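Local coordinates for putative cytoplasmic protein (Salmonella typhimurium, PDB 2GK3) that is of unknown function but assembles into hexamers and probably has a fold related to that of class I glutamine amidotransferases, at residues Asn89-Gln94 against Pro105-Ser110; Ser36-Gly41 against Tyr58-Thr63; His174-Gly179 against Val247-Phe252. One frame throughout, in Å; residues are numbered along the deposited sequence.

The three contacts illustrate how one chain can divide its packing between surfaces that meet other subunits and packing within a single chain. Along the sequence contact 2 closes first, where strands 31-40 and 55-59 both pair with strand 12-28; contact 1 follows, joining helices 88-92 and 107-116; contact 3 comes last, setting a loop on helix 242-253. The centres of contacts 1 and 2 lie about 18 Å apart, and the two touch where T90 CG2 meets A61 O at 3.7 Å. Both face other subunits of the hexamer. Contact 3 sits across the chain's centre, about 30 and 28 Å from contacts 1 and 2 between centres, and no other protein chain of the assembly touches it.

Contact 1: Asn89-Gln94 against Pro105-Ser110; sequences NTFLLQ and PNALES
The F91 ring meets A107 CB at its edge, while L108 CD2 approaches it obliquely and lies 3.7 Å from F91 CB. The second flat group, the N106 carboxamide, has L92 CD2 approaching obliquely, equally far (3.6 Å) from OD1 and ND2. N106 is the N-cap of helix 107-116, whose start is set here against the end of helix 88-92. OD1 of N106 takes two backbone N-H groups: L108 N in the carbonyl plane, and E109 N from well above it, at 3.2 Å and 52° out of plane. These two bonds limit the amide's rotation, and ND2 is hydrogen-bonded to E163 OE2 of the second subunit, whose P162 also packs on L92 and N106. L108 crosses both F91 and L92 at about a right angle, its CD1 being 3.8 Å from L92 CD1. Water bridges the polar side: one molecule donates to F91 O and accepts from A107 N, and another joins Q94 NE2 to P105 O. The Q94 side chain, with CG anti to the carbonyl carbon, brings NE2 to 3.5 Å from A107 CB; NE2 also donates to F91 O over 3.1 Å, in the carbonyl plane, with an N-H...O angle of 158°.

Contact 2: Ser36-Gly41 against Tyr58-Thr63; sequences SKYEEG and YMPAHT
Y38 and H62 form the closely packed end of this contact, E40 and Y58 its more exposed end, and the two are joined by side chains alone. The setting is a beta hairpin, strands 12-28 and 31-40, whose first strand also pairs parallel with strand 55-59; strand 31-40 thus meets the end of strand 55-59 and the turn into helix 61-67. On the buried side, H62 CE1 lies 3.4 Å from Y38 OH, which sits at the edge of the imidazole near its plane; the two ring planes are 54° apart. CG of H62 takes the crowded position between backbone N and carbonyl carbon (chi1 60°), and P60 CB lies over one face of the imidazole, toward the rim. H21 meets both rings, and H62 of the fourth subunit also packs against Y38, placing this end at a hexamer interface. Toward the partly exposed side the packing is looser. The E40 carboxylate stands at the edge of the Y58 ring, their planes 83° apart, with OE1 3.6 Å from CE2. The tyrosine's own hydroxyl is bound to G17 O, and P60 N lies over the centre of one ring face. Within strand 31-40 a hydrogen bond ties the two ends together: Y38 OH donates to E40 OE1 over 2.6 Å, and OE1 accepts with its lone pair anti to the other carboxylate oxygen.

Contact 3: His174-Gly179 against Val247-Phe252; sequences HPVVNG and VNTLQF
V176 and N248 bring their CA atoms to 5.1 Å, where a compact turn, with H174 O accepting from both V177 N and N178 N, rests against a regular helix. One hydrogen bond crosses beside N248, and the rest of the contact is carried mainly by V176, P175 and the rings of H174 and F252. N248 ND2 donates to V176 O over 2.8 Å; the bond is nearly straight, at 165°, and although the donor is tilted 29° from the carbonyl plane, the oxygen lies in the plane of the N248 amide. The V176 side chain divides its two methyl groups. Its CG1, anti to the backbone N, reaches T249 CG2 at 3.6 Å, whereas CG2 rests 3.5 Å from F252 CB and close to N248 O. In the fold, which is consistent with that of class I glutamine amidotransferases, this joins the loop between strands 164-169 and 185-194 to helix 242-253 near the end of the chain. H174 and F252 reach toward each other tip to tip. The imidazole CE1 sits over one face of the phenyl ring, displaced toward the rim and 3.5 Å from CZ, yet the two planes are inclined at 54°. F212, on strand 207-215, completes the aromatic group by stacking on H174 and meeting F252 edge-to-face. ND1 of H174 accepts a weak bond of 3.3 Å from V176 N, and P175 CD lies over one face of the imidazole, offset toward the rim. The same proline crosses F252 obliquely, its CG 3.9 Å from CE1.

Contact 1: Asn89-Gln94 against Pro105-Ser110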
ATOM      1  N   ASN E  89       9.394  -8.489  16.226  1.00 25.98           N
ATOM      2  CA  ASN E  89       8.202  -7.667  16.409  1.00 26.28           C
ATOM      3  C   ASN E  89       6.953  -8.531  16.504  1.00 27.05           C
ATOM      4  O   ASN E  89       6.033  -8.206  17.261  1.00 27.62           O
ATOM      5  CB  ASN E  89       8.041  -6.667  15.261  1.00 25.97           C
ATOM      6  CG  ASN E  89       9.050  -5.515  15.310  1.00 25.86           C
ATOM      7  OD1 ASN E  89       9.572  -5.157  16.365  1.00 25.78           O
ATOM      8  ND2 ASN E  89       9.290  -4.902  14.160  1.00 25.59           N
ATOM      9  N   THR E  90       6.922  -9.638  15.765  1.00 27.39           N
ATOM     10  CA  THR E  90       5.737 -10.505  15.769  1.00 28.03           C
ATOM     11  C   THR E  90       5.507 -11.114  17.151  1.00 28.62           C
ATOM     12  O   THR E  90       4.375 -11.102  17.643  1.00 29.21           O
ATOM     13  CB  THR E  90       5.745 -11.594  14.651  1.00 27.65           C
ATOM     14  OG1 THR E  90       5.770 -10.948  13.377  1.00 27.28           O
ATOM     15  CG2 THR E  90       4.479 -12.478  14.729  1.00 26.51           C
ATOM     16  N   PHE E  91       6.583 -11.604  17.772  1.00 28.39           N
ATOM     17  CA  PHE E  91       6.546 -12.129  19.137  1.00 27.99           C
ATOM     18  C   PHE E  91       6.269 -11.062  20.206  1.00 28.24           C
ATOM     19  O   PHE E  91       5.477 -11.277  21.109  1.00 28.78           O
ATOM     20  CB  PHE E  91       7.860 -12.800  19.453  1.00 27.63           C
ATOM     21  CG  PHE E  91       8.088 -14.072  18.705  1.00 27.56           C
ATOM     22  CD1 PHE E  91       8.968 -14.106  17.627  1.00 25.28           C
ATOM     23  CD2 PHE E  91       7.448 -15.251  19.090  1.00 28.78           C
ATOM     24  CE1 PHE E  91       9.209 -15.278  16.927  1.00 24.92           C
ATOM     25  CE2 PHE E  91       7.684 -16.444  18.382  1.00 29.51           C
ATOM     26  CZ  PHE E  91       8.583 -16.444  17.295  1.00 26.64           C
ATOM     27  N   LEU E  92       6.932  -9.918  20.093  1.00 28.27           N
ATOM     28  CA  LEU E  92       6.840  -8.847  21.066  1.00 27.73           C
ATOM     29  C   LEU E  92       5.535  -8.051  21.008  1.00 27.82           C
ATOM     30  O   LEU E  92       5.059  -7.578  22.048  1.00 28.04           O
ATOM     31  CB  LEU E  92       8.036  -7.896  20.911  1.00 27.48           C
ATOM     32  CG  LEU E  92       9.372  -8.434  21.449  1.00 27.74           C
ATOM     33  CD1 LEU E  92      10.594  -7.717  20.879  1.00 23.30           C
ATOM     34  CD2 LEU E  92       9.381  -8.414  22.985  1.00 27.35           C
ATOM     35  N   LEU E  93       4.989  -7.893  19.799  1.00 27.45           N
ATOM     36  CA  LEU E  93       3.862  -6.996  19.522  1.00 27.01           C
ATOM     37  C   LEU E  93       2.656  -7.767  18.997  1.00 27.45           C
ATOM     38  O   LEU E  93       2.102  -7.441  17.929  1.00 26.91           O
ATOM     39  CB  LEU E  93       4.269  -5.914  18.505  1.00 26.68           C
ATOM     40  CG  LEU E  93       5.504  -5.071  18.833  1.00 26.11           C
ATOM     41  CD1 LEU E  93       5.849  -4.134  17.686  1.00 25.62           C
ATOM     42  CD2 LEU E  93       5.265  -4.300  20.135  1.00 25.63           C
ATOM     43  N   GLN E  94       2.267  -8.798  19.749  1.00 27.92           N
ATOM     44  CA  GLN E  94       1.029  -9.526  19.501  1.00 28.68           C
ATOM     45  C   GLN E  94      -0.172  -8.557  19.534  1.00 29.16           C
ATOM     46  O   GLN E  94      -0.109  -7.466  20.114  1.00 29.49           O
ATOM     47  CB  GLN E  94       0.854 -10.649  20.520  1.00 28.53           C
ATOM     48  CG  GLN E  94       1.938 -11.724  20.468  1.00 28.73           C
ATOM     49  CD  GLN E  94       1.967 -12.619  21.726  1.00 29.05           C
ATOM     50  OE1 GLN E  94       0.919 -12.996  22.262  1.00 31.69           O
ATOM     51  NE2 GLN E  94       3.162 -12.964  22.187  1.00 24.67           N
ATOM     52  N   PRO E 105       2.185 -11.699  28.691  1.00 34.82           N
ATOM     53  CA  PRO E 105       3.541 -12.198  28.933  1.00 33.51           C
ATOM     54  C   PRO E 105       4.424 -12.058  27.688  1.00 31.94           C
ATOM     55  O   PRO E 105       3.931 -12.147  26.565  1.00 31.61           O
ATOM     56  CB  PRO E 105       3.327 -13.678  29.295  1.00 33.28           C
ATOM     57  CG  PRO E 105       1.852 -13.826  29.509  1.00 34.51           C
ATOM     58  CD  PRO E 105       1.204 -12.795  28.644  1.00 34.63           C
ATOM     59  N   ASN E 106       5.716 -11.820  27.905  1.00 31.06           N
ATOM     60  CA  ASN E 106       6.679 -11.567  26.834  1.00 29.68           C
ATOM     61  C   ASN E 106       7.115 -12.869  26.161  1.00 29.39           C
ATOM     62  O   ASN E 106       7.757 -13.717  26.783  1.00 29.19           O
ATOM     63  CB  ASN E 106       7.868 -10.801  27.414  1.00 29.55           C
ATOM     64  CG  ASN E 106       8.845 -10.321  26.356  1.00 29.17           C
ATOM     65  OD1 ASN E 106       9.213 -11.063  25.445  1.00 31.31           O
ATOM     66  ND2 ASN E 106       9.292  -9.084  26.492  1.00 27.20           N
ATOM     67  N   ALA E 107       6.761 -13.032  24.882  1.00 29.33           N
ATOM     68  CA  ALA E 107       6.945 -14.326  24.180  1.00 28.54           C
ATOM     69  C   ALA E 107       8.412 -14.703  24.093  1.00 28.89           C
ATOM     70  O   ALA E 107       8.783 -15.880  24.119  1.00 28.95           O
ATOM     71  CB  ALA E 107       6.318 -14.290  22.805  1.00 27.33           C
ATOM     72  N   LEU E 108       9.259 -13.685  23.994  1.00 29.86           N
ATOM     73  CA  LEU E 108      10.697 -13.928  23.854  1.00 29.69           C
ATOM     74  C   LEU E 108      11.311 -14.284  25.219  1.00 29.79           C
ATOM     75  O   LEU E 108      12.241 -15.112  25.281  1.00 29.44           O
ATOM     76  CB  LEU E 108      11.385 -12.740  23.180  1.00 29.46           C
ATOM     77  CG  LEU E 108      11.034 -12.414  21.709  1.00 30.02           C
ATOM     78  CD1 LEU E 108      11.915 -11.259  21.223  1.00 29.39           C
ATOM     79  CD2 LEU E 108      11.227 -13.629  20.782  1.00 27.69           C
ATOM     80  N   GLU E 109      10.786 -13.684  26.297  1.00 29.79           N
ATOM     81  CA  GLU E 109      11.125 -14.149  27.656  1.00 30.97           C
ATOM     82  C   GLU E 109      10.725 -15.620  27.843  1.00 31.05           C
ATOM     83  O   GLU E 109      11.525 -16.418  28.316  1.00 31.27           O
ATOM     84  CB  GLU E 109      10.537 -13.270  28.758  1.00 30.84           C
ATOM     85  CG  GLU E 109      11.043 -11.825  28.758  1.00 32.52           C
ATOM     86  CD  GLU E 109      12.466 -11.624  29.318  1.00 35.17           C
ATOM     87  OE1 GLU E 109      13.122 -12.582  29.757  1.00 35.27           O
ATOM     88  OE2 GLU E 109      12.943 -10.471  29.321  1.00 37.59           O
ATOM     89  N   SER E 110       9.518 -15.982  27.397  1.00 31.49           N
ATOM     90  CA  SER E 110       9.007 -17.361  27.520  1.00 31.47           C
ATOM     91  C   SER E 110       9.947 -18.323  26.833  1.00 31.43           C
ATOM     92  O   SER E 110      10.362 -19.329  27.425  1.00 31.39           O
ATOM     93  CB  SER E 110       7.606 -17.491  26.910  1.00 30.78           C
ATOM     94  OG  SER E 110       6.679 -16.682  27.612  1.00 31.77           O
TER
HETATM   95  O   HOH W   1       4.851 -10.828  23.701  1.00 28.78           O
HETATM   96  O   HOH W   2       3.491 -14.232  25.000  1.00 29.97           O

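Contact 2: Ser36-Gly41 against Tyr58-Thr63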
ATOM      1  N   SER E  36      -4.258 -10.531  -3.698  1.00 30.76           N
ATOM      2  CA  SER E  36      -3.667 -10.817  -2.404  1.00 30.91           C
ATOM      3  C   SER E  36      -3.423 -12.291  -2.288  1.00 31.64           C
ATOM      4  O   SER E  36      -4.251 -13.092  -2.679  1.00 30.38           O
ATOM      5  CB  SER E  36      -4.508 -10.279  -1.235  1.00 30.22           C
ATOM      6  OG  SER E  36      -4.440  -8.866  -1.212  1.00 30.41           O
ATOM      7  N   LYS E  37      -2.268 -12.622  -1.716  1.00 33.03           N
ATOM      8  CA  LYS E  37      -1.702 -13.941  -1.873  1.00 34.71           C
ATOM      9  C   LYS E  37      -1.092 -14.427  -0.546  1.00 34.91           C
ATOM     10  O   LYS E  37      -0.080 -13.879  -0.080  1.00 35.36           O
ATOM     11  CB  LYS E  37      -0.639 -13.896  -2.998  1.00 33.89           C
ATOM     12  CG  LYS E  37      -0.154 -15.262  -3.434  1.00 35.42           C
ATOM     13  CD  LYS E  37       0.994 -15.184  -4.458  1.00 35.44           C
ATOM     14  CE  LYS E  37       1.278 -16.590  -4.971  1.00 37.09           C
ATOM     15  NZ  LYS E  37       2.547 -16.656  -5.746  1.00 41.47           N
ATOM     16  N   TYR E  38      -1.728 -15.428   0.060  1.00 35.16           N
ATOM     17  CA  TYR E  38      -1.104 -16.203   1.134  1.00 35.34           C
ATOM     18  C   TYR E  38      -0.192 -17.332   0.585  1.00 36.05           C
ATOM     19  O   TYR E  38      -0.511 -17.961  -0.426  1.00 35.97           O
ATOM     20  CB  TYR E  38      -2.176 -16.768   2.060  1.00 34.43           C
ATOM     21  CG  TYR E  38      -1.627 -17.528   3.239  1.00 32.91           C
ATOM     22  CD1 TYR E  38      -0.942 -16.864   4.265  1.00 33.10           C
ATOM     23  CD2 TYR E  38      -1.801 -18.902   3.346  1.00 30.66           C
ATOM     24  CE1 TYR E  38      -0.431 -17.553   5.365  1.00 32.27           C
ATOM     25  CE2 TYR E  38      -1.290 -19.612   4.446  1.00 31.89           C
ATOM     26  CZ  TYR E  38      -0.601 -18.930   5.444  1.00 32.64           C
ATOM     27  OH  TYR E  38      -0.094 -19.605   6.530  1.00 32.21           O
ATOM     28  N   GLU E  39       0.950 -17.561   1.238  1.00 36.76           N
ATOM     29  CA  GLU E  39       1.819 -18.707   0.934  1.00 37.74           C
ATOM     30  C   GLU E  39       2.475 -19.163   2.210  1.00 37.25           C
ATOM     31  O   GLU E  39       2.633 -18.390   3.160  1.00 37.38           O
ATOM     32  CB  GLU E  39       2.934 -18.395  -0.086  1.00 37.70           C
ATOM     33  CG  GLU E  39       2.582 -17.467  -1.253  1.00 40.12           C
ATOM     34  CD  GLU E  39       3.721 -17.343  -2.258  1.00 41.10           C
ATOM     35  OE1 GLU E  39       3.893 -18.295  -3.051  1.00 46.44           O
ATOM     36  OE2 GLU E  39       4.445 -16.309  -2.266  1.00 44.27           O
ATOM     37  N   GLU E  40       2.847 -20.438   2.233  1.00 37.04           N
ATOM     38  CA  GLU E  40       3.687 -20.981   3.279  1.00 36.44           C
ATOM     39  C   GLU E  40       4.984 -21.441   2.639  1.00 36.34           C
ATOM     40  O   GLU E  40       4.967 -22.024   1.561  1.00 36.06           O
ATOM     41  CB  GLU E  40       2.970 -22.103   3.996  1.00 36.11           C
ATOM     42  CG  GLU E  40       1.822 -21.556   4.796  1.00 37.56           C
ATOM     43  CD  GLU E  40       1.056 -22.597   5.564  1.00 38.04           C
ATOM     44  OE1 GLU E  40       0.257 -22.190   6.424  1.00 37.98           O
ATOM     45  OE2 GLU E  40       1.254 -23.807   5.322  1.00 39.72           O
ATOM     46  N   GLY E  41       6.104 -21.158   3.306  1.00 36.44           N
ATOM     47  CA  GLY E  41       7.412 -21.237   2.683  1.00 36.50           C
ATOM     48  C   GLY E  41       8.221 -22.492   2.906  1.00 36.88           C
ATOM     49  O   GLY E  41       9.175 -22.738   2.163  1.00 36.49           O
ATOM     50  N   TYR E  58       2.962 -26.853  13.573  1.00 36.79           N
ATOM     51  CA  TYR E  58       3.262 -25.714  12.739  1.00 36.22           C
ATOM     52  C   TYR E  58       2.495 -24.475  13.194  1.00 36.33           C
ATOM     53  O   TYR E  58       1.264 -24.486  13.311  1.00 35.99           O
ATOM     54  CB  TYR E  58       2.966 -26.006  11.274  1.00 35.52           C
ATOM     55  CG  TYR E  58       3.344 -24.864  10.373  1.00 34.68           C
ATOM     56  CD1 TYR E  58       4.575 -24.218  10.517  1.00 34.11           C
ATOM     57  CD2 TYR E  58       2.493 -24.433   9.371  1.00 34.61           C
ATOM     58  CE1 TYR E  58       4.933 -23.161   9.701  1.00 32.29           C
ATOM     59  CE2 TYR E  58       2.855 -23.383   8.535  1.00 35.54           C
ATOM     60  CZ  TYR E  58       4.080 -22.749   8.715  1.00 34.12           C
ATOM     61  OH  TYR E  58       4.439 -21.696   7.902  1.00 34.29           O
HETATM   62  N   MSE E  59       3.240 -23.406  13.447  1.00 36.21           N
HETATM   63  CA  MSE E  59       2.649 -22.157  13.868  1.00 36.39           C
HETATM   64  C   MSE E  59       3.077 -21.046  12.914  1.00 36.26           C
HETATM   65  O   MSE E  59       4.151 -20.455  13.082  1.00 35.95           O
HETATM   66  CB  MSE E  59       3.038 -21.845  15.306  1.00 35.67           C
HETATM   67  CG  MSE E  59       2.340 -20.619  15.872  1.00 37.21           C
HETATM   68 SE   MSE E  59       2.896 -20.185  17.684  0.70 38.29          SE
HETATM   69  CE  MSE E  59       2.045 -21.662  18.634  1.00 35.53           C
ATOM     70  N   PRO E  60       2.237 -20.761  11.897  1.00 36.33           N
ATOM     71  CA  PRO E  60       2.531 -19.646  10.996  1.00 36.06           C
ATOM     72  C   PRO E  60       2.616 -18.334  11.780  1.00 35.63           C
ATOM     73  O   PRO E  60       2.053 -18.231  12.870  1.00 35.61           O
ATOM     74  CB  PRO E  60       1.334 -19.615  10.052  1.00 36.26           C
ATOM     75  CG  PRO E  60       0.639 -20.942  10.211  1.00 36.80           C
ATOM     76  CD  PRO E  60       0.980 -21.462  11.555  1.00 36.50           C
ATOM     77  N   ALA E  61       3.311 -17.346  11.222  1.00 35.00           N
ATOM     78  CA  ALA E  61       3.412 -16.012  11.825  1.00 34.54           C
ATOM     79  C   ALA E  61       2.091 -15.426  12.355  1.00 34.27           C
ATOM     80  O   ALA E  61       2.051 -14.930  13.486  1.00 33.60           O
ATOM     81  CB  ALA E  61       4.068 -15.046  10.856  1.00 34.68           C
ATOM     82  N   HIS E  62       1.018 -15.486  11.561  1.00 34.33           N
ATOM     83  CA  HIS E  62      -0.276 -14.926  12.008  1.00 34.71           C
ATOM     84  C   HIS E  62      -0.773 -15.542  13.314  1.00 35.01           C
ATOM     85  O   HIS E  62      -1.380 -14.853  14.132  1.00 36.05           O
ATOM     86  CB  HIS E  62      -1.368 -14.889  10.901  1.00 34.52           C
ATOM     87  CG  HIS E  62      -1.728 -16.225  10.326  1.00 33.54           C
ATOM     88  ND1 HIS E  62      -1.343 -16.616   9.060  1.00 32.53           N
ATOM     89  CD2 HIS E  62      -2.440 -17.257  10.834  1.00 32.50           C
ATOM     90  CE1 HIS E  62      -1.797 -17.827   8.813  1.00 30.89           C
ATOM     91  NE2 HIS E  62      -2.451 -18.247   9.880  1.00 32.61           N
ATOM     92  N   THR E  63      -0.466 -16.816  13.534  1.00 34.80           N
ATOM     93  CA  THR E  63      -0.909 -17.522  14.734  1.00 34.42           C
ATOM     94  C   THR E  63      -0.145 -17.089  15.998  1.00 34.50           C
ATOM     95  O   THR E  63      -0.667 -17.198  17.100  1.00 34.33           O
ATOM     96  CB  THR E  63      -0.786 -19.052  14.530  1.00 34.31           C
ATOM     97  OG1 THR E  63      -1.482 -19.418  13.341  1.00 34.78           O
ATOM     98  CG2 THR E  63      -1.357 -19.830  15.698  1.00 34.50           C
TER

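Contact 3: His174-Gly179 against Val247-Phe252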
ATOM      1  N   HIS E 174      31.756 -33.878  13.123  1.00 42.32           N
ATOM      2  CA  HIS E 174      30.704 -33.539  14.072  1.00 40.77           C
ATOM      3  C   HIS E 174      29.509 -34.460  13.795  1.00 39.84           C
ATOM      4  O   HIS E 174      29.128 -34.630  12.632  1.00 39.98           O
ATOM      5  CB  HIS E 174      30.311 -32.064  13.922  1.00 40.51           C
ATOM      6  CG  HIS E 174      29.414 -31.563  15.012  1.00 39.42           C
ATOM      7  ND1 HIS E 174      28.061 -31.823  15.043  1.00 37.60           N
ATOM      8  CD2 HIS E 174      29.681 -30.822  16.111  1.00 39.04           C
ATOM      9  CE1 HIS E 174      27.532 -31.263  16.114  1.00 37.60           C
ATOM     10  NE2 HIS E 174      28.493 -30.645  16.777  1.00 38.71           N
ATOM     11  N   PRO E 175      28.935 -35.075  14.848  1.00 39.15           N
ATOM     12  CA  PRO E 175      27.804 -36.022  14.717  1.00 38.89           C
ATOM     13  C   PRO E 175      26.702 -35.603  13.739  1.00 38.88           C
ATOM     14  O   PRO E 175      26.199 -36.449  13.001  1.00 39.76           O
ATOM     15  CB  PRO E 175      27.222 -36.092  16.134  1.00 38.56           C
ATOM     16  CG  PRO E 175      28.302 -35.659  17.047  1.00 38.48           C
ATOM     17  CD  PRO E 175      29.346 -34.897  16.256  1.00 39.05           C
ATOM     18  N   VAL E 176      26.336 -34.316  13.717  1.00 38.43           N
ATOM     19  CA  VAL E 176      25.236 -33.822  12.878  1.00 37.65           C
ATOM     20  C   VAL E 176      25.512 -33.965  11.377  1.00 38.55           C
ATOM     21  O   VAL E 176      24.616 -34.292  10.587  1.00 38.61           O
ATOM     22  CB  VAL E 176      24.874 -32.363  13.240  1.00 37.44           C
ATOM     23  CG1 VAL E 176      24.056 -31.691  12.144  1.00 35.99           C
ATOM     24  CG2 VAL E 176      24.136 -32.310  14.568  1.00 35.90           C
ATOM     25  N   VAL E 177      26.757 -33.739  10.987  1.00 39.24           N
ATOM     26  CA  VAL E 177      27.114 -33.688   9.573  1.00 39.76           C
ATOM     27  C   VAL E 177      28.015 -34.840   9.116  1.00 40.44           C
ATOM     28  O   VAL E 177      28.326 -34.966   7.928  1.00 39.85           O
ATOM     29  CB  VAL E 177      27.787 -32.342   9.227  1.00 39.84           C
ATOM     30  CG1 VAL E 177      26.830 -31.173   9.522  1.00 38.63           C
ATOM     31  CG2 VAL E 177      29.118 -32.196   9.981  1.00 38.87           C
ATOM     32  N   ASN E 178      28.445 -35.668  10.061  1.00 41.44           N
ATOM     33  CA  ASN E 178      29.322 -36.775   9.727  1.00 43.08           C
ATOM     34  C   ASN E 178      28.776 -37.637   8.576  1.00 43.47           C
ATOM     35  O   ASN E 178      27.626 -38.094   8.619  1.00 43.78           O
ATOM     36  CB  ASN E 178      29.632 -37.612  10.966  1.00 43.44           C
ATOM     37  CG  ASN E 178      30.616 -38.736  10.676  1.00 45.36           C
ATOM     38  OD1 ASN E 178      31.781 -38.494  10.379  1.00 47.50           O
ATOM     39  ND2 ASN E 178      30.143 -39.971  10.762  1.00 46.98           N
ATOM     40  N   GLY E 179      29.598 -37.827   7.544  1.00 43.89           N
ATOM     41  CA  GLY E 179      29.221 -38.635   6.385  1.00 43.75           C
ATOM     42  C   GLY E 179      28.638 -37.872   5.213  1.00 43.79           C
ATOM     43  O   GLY E 179      28.464 -38.449   4.141  1.00 44.02           O
ATOM     44  N   VAL E 247      17.086 -32.997  10.567  1.00 34.58           N
ATOM     45  CA  VAL E 247      16.701 -34.004  11.555  1.00 34.47           C
ATOM     46  C   VAL E 247      17.810 -34.177  12.591  1.00 34.43           C
ATOM     47  O   VAL E 247      17.542 -34.117  13.796  1.00 34.26           O
ATOM     48  CB  VAL E 247      16.253 -35.362  10.872  1.00 34.41           C
ATOM     49  CG1 VAL E 247      16.330 -36.539  11.829  1.00 33.71           C
ATOM     50  CG2 VAL E 247      14.826 -35.239  10.370  1.00 34.94           C
ATOM     51  N   ASN E 248      19.047 -34.374  12.121  1.00 34.75           N
ATOM     52  CA  ASN E 248      20.208 -34.475  13.018  1.00 35.35           C
ATOM     53  C   ASN E 248      20.388 -33.243  13.889  1.00 34.94           C
ATOM     54  O   ASN E 248      20.707 -33.380  15.064  1.00 35.16           O
ATOM     55  CB  ASN E 248      21.530 -34.730  12.270  1.00 35.53           C
ATOM     56  CG  ASN E 248      21.553 -36.046  11.520  1.00 36.85           C
ATOM     57  OD1 ASN E 248      20.712 -36.935  11.731  1.00 37.92           O
ATOM     58  ND2 ASN E 248      22.539 -36.183  10.629  1.00 36.07           N
ATOM     59  N   THR E 249      20.187 -32.044  13.331  1.00 34.88           N
ATOM     60  CA  THR E 249      20.412 -30.846  14.153  1.00 34.44           C
ATOM     61  C   THR E 249      19.304 -30.677  15.188  1.00 34.58           C
ATOM     62  O   THR E 249      19.559 -30.288  16.345  1.00 33.60           O
ATOM     63  CB  THR E 249      20.722 -29.523  13.360  1.00 34.59           C
ATOM     64  OG1 THR E 249      19.632 -28.616  13.454  1.00 37.00           O
ATOM     65  CG2 THR E 249      21.059 -29.749  11.927  1.00 32.94           C
ATOM     66  N   LEU E 250      18.075 -31.008  14.792  1.00 34.57           N
ATOM     67  CA  LEU E 250      16.961 -31.038  15.757  1.00 34.79           C
ATOM     68  C   LEU E 250      17.268 -31.982  16.912  1.00 34.64           C
ATOM     69  O   LEU E 250      17.137 -31.619  18.073  1.00 34.64           O
ATOM     70  CB  LEU E 250      15.660 -31.439  15.060  1.00 34.60           C
ATOM     71  CG  LEU E 250      15.089 -30.301  14.233  1.00 34.23           C
ATOM     72  CD1 LEU E 250      13.749 -30.680  13.618  1.00 35.07           C
ATOM     73  CD2 LEU E 250      14.982 -29.040  15.117  1.00 34.01           C
ATOM     74  N   GLN E 251      17.738 -33.174  16.557  1.00 35.22           N
ATOM     75  CA  GLN E 251      18.053 -34.245  17.494  1.00 35.52           C
ATOM     76  C   GLN E 251      19.267 -33.896  18.376  1.00 35.41           C
ATOM     77  O   GLN E 251      19.312 -34.234  19.568  1.00 35.04           O
ATOM     78  CB  GLN E 251      18.326 -35.524  16.697  1.00 35.46           C
ATOM     79  CG  GLN E 251      17.711 -36.779  17.286  1.00 38.03           C
ATOM     80  CD  GLN E 251      16.517 -37.275  16.502  0.50 40.28           C
ATOM     81  OE1 GLN E 251      16.523 -37.254  15.265  0.50 42.02           O
ATOM     82  NE2 GLN E 251      15.495 -37.755  17.211  0.50 39.59           N
ATOM     83  N   PHE E 252      20.251 -33.219  17.787  1.00 35.17           N
ATOM     84  CA  PHE E 252      21.438 -32.806  18.534  1.00 35.23           C
ATOM     85  C   PHE E 252      21.127 -31.872  19.718  1.00 34.80           C
ATOM     86  O   PHE E 252      21.692 -32.021  20.809  1.00 34.55           O
ATOM     87  CB  PHE E 252      22.480 -32.171  17.602  1.00 35.31           C
ATOM     88  CG  PHE E 252      23.851 -32.058  18.225  1.00 36.16           C
ATOM     89  CD1 PHE E 252      24.686 -33.179  18.313  1.00 36.48           C
ATOM     90  CD2 PHE E 252      24.301 -30.840  18.737  1.00 35.83           C
ATOM     91  CE1 PHE E 252      25.944 -33.092  18.897  1.00 36.23           C
ATOM     92  CE2 PHE E 252      25.556 -30.732  19.324  1.00 37.55           C
ATOM     93  CZ  PHE E 252      26.384 -31.870  19.409  1.00 38.34           C
TER